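Local coordinates for HMTCP-1 (Homo sapiens, PDB 1A1X), which binds the PH domain of the kinases AKT1 and AKT2, enhances their phosphorylation and activation, and is a proto-oncogene product involved in T cell malignancies, at the interface of chains A and B. Sequence-based numbering; all coordinates share one arbitrary frame. Chains: chain A/B, HMTCP-1.

The interface of chains A and B. Residues chain A 3, 5, 90, 92-94; chain B 42, 89-90, 101.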
# COMPACT_ATOMS: atom_id res chain seq x y z
N ALA A 3 2.53 -10.16 -1.34
CA ALA A 3 2.75 -10.44 -2.80
C ALA A 3 4.12 -9.89 -3.18
O ALA A 3 4.26 -8.70 -3.47
CB ALA A 3 1.65 -9.79 -3.65
N GLU A 5 6.53 -10.31 -1.09
CA GLU A 5 7.06 -10.05 0.25
C GLU A 5 7.41 -11.33 0.99
O GLU A 5 6.99 -12.42 0.61
CB GLU A 5 6.02 -9.31 1.11
CG GLU A 5 5.71 -7.88 0.71
CD GLU A 5 6.83 -6.90 1.02
OE1 GLU A 5 7.24 -6.81 2.18
OE2 GLU A 5 7.27 -6.20 0.09
N HIS A 90 -2.99 -4.48 1.58
CA HIS A 90 -1.57 -4.82 1.54
C HIS A 90 -1.01 -5.15 2.92
O HIS A 90 -1.54 -4.70 3.95
CB HIS A 90 -0.71 -3.82 0.73
CG HIS A 90 -0.30 -2.59 1.46
ND1 HIS A 90 0.14 -2.60 2.77
CD2 HIS A 90 -0.20 -1.31 1.05
CE1 HIS A 90 0.50 -1.38 3.12
NE2 HIS A 90 0.30 -0.58 2.09
N LEU A 92 2.84 -5.53 4.19
CA LEU A 92 4.25 -5.45 3.87
C LEU A 92 5.11 -4.84 4.96
O LEU A 92 4.61 -4.41 6.00
CB LEU A 92 4.45 -4.71 2.54
CG LEU A 92 3.41 -3.67 2.10
CD1 LEU A 92 3.63 -2.38 2.81
CD2 LEU A 92 3.49 -3.45 0.61
N MET A 93 6.41 -4.89 4.72
CA MET A 93 7.41 -4.35 5.61
C MET A 93 7.75 -2.98 5.04
O MET A 93 8.15 -2.87 3.87
CB MET A 93 8.65 -5.24 5.57
CG MET A 93 9.54 -5.14 6.80
SD MET A 93 8.71 -5.79 8.27
CE MET A 93 7.94 -7.24 7.62
N VAL A 94 7.52 -1.93 5.82
CA VAL A 94 7.82 -0.57 5.37
C VAL A 94 8.78 0.07 6.36
O VAL A 94 8.45 0.27 7.52
CB VAL A 94 6.56 0.29 5.28
CG1 VAL A 94 6.92 1.70 4.84
CG2 VAL A 94 5.59 -0.30 4.31
N ARG B 42 11.46 -0.09 -3.87
CA ARG B 42 10.07 0.11 -4.25
C ARG B 42 9.95 1.48 -4.92
O ARG B 42 10.74 2.38 -4.66
CB ARG B 42 9.14 0.09 -3.03
CG ARG B 42 8.88 -1.29 -2.43
CD ARG B 42 7.55 -1.31 -1.65
NE ARG B 42 7.39 -2.51 -0.83
CZ ARG B 42 7.65 -2.57 0.48
NH1 ARG B 42 8.07 -1.51 1.14
NH2 ARG B 42 7.50 -3.72 1.13
N GLN B 89 2.40 -4.18 -5.98
CA GLN B 89 1.98 -4.55 -4.63
C GLN B 89 0.61 -3.99 -4.29
O GLN B 89 -0.15 -4.58 -3.52
CB GLN B 89 3.03 -4.16 -3.60
CG GLN B 89 4.36 -4.81 -3.90
CD GLN B 89 5.26 -4.82 -2.70
OE1 GLN B 89 5.87 -3.81 -2.37
NE2 GLN B 89 5.34 -5.96 -2.03
N HIS B 90 0.32 -2.81 -4.84
CA HIS B 90 -1.01 -2.23 -4.70
C HIS B 90 -1.30 -1.16 -5.75
O HIS B 90 -0.38 -0.54 -6.29
CB HIS B 90 -1.35 -1.81 -3.25
CG HIS B 90 -0.82 -0.47 -2.83
ND1 HIS B 90 -0.86 0.64 -3.65
CD2 HIS B 90 -0.30 -0.06 -1.66
CE1 HIS B 90 -0.39 1.68 -2.99
NE2 HIS B 90 -0.04 1.28 -1.78
N LEU B 101 2.10 0.93 -6.42
CA LEU B 101 3.22 0.65 -5.53
C LEU B 101 3.92 -0.54 -6.16
O LEU B 101 3.40 -1.67 -6.15
CB LEU B 101 2.77 0.33 -4.09
CG LEU B 101 3.99 0.14 -3.18
CD1 LEU B 101 4.76 1.45 -3.06
CD2 LEU B 101 3.58 -0.38 -1.81
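The imidazoles of A:His90 and B:His90 meet edge to edge at the two-fold axis, each with the CD2 of its mate in its own plane; the modelled approach is too short to be trusted. On one face each ring is backed by its own chain: A:Leu92 CG lies toward the rim of the A:His90 ring, and B:Leu101 CB sits over the centre of the B:His90 ring, 3.6 Å above it. The guanidinium of B:Arg42 likewise has its partners at the edge, A:Met93 O and the carboxylate carbon of A:Glu5. This patch illustrates how one arginine can tie a carboxylate and a backbone carbonyl together across a two-fold contact, its twin doing the same on the other side. Extended from CG to NE, B:Arg42 reaches across with NH1 and NH2, which both donate to the backbone A:Met93 O, NH2 at 2.9 Å. The same NH2 forms a salt bridge with A:Glu5 OE2 at 2.7 Å, coming from above the carboxylate, whose plane is turned 31° from the guanidinium. From the same face, B:Gln89 NE2 donates to A:Glu5 OE2 at 2.9 Å, nearly straight and on the anti side. A methionine in place of B:Arg42 would probably leave the A:Glu5 carboxylate without its countercharge and A:Met93 O without its two donors. Beside the polar network, A:Leu92 CD2 and B:Leu101 CD2 come tip to tip at 3.9 Å, with CG of B:Leu101 anti to the backbone N (chi1 -176°), which carries its branched end toward A:Leu92. Within chain A, A:Met93 N donates to the other carboxylate oxygen, A:Glu5 OE1, over 3.3 Å; it approaches from above the carboxylate plane, 47° out of it, and probably helps to hold the group.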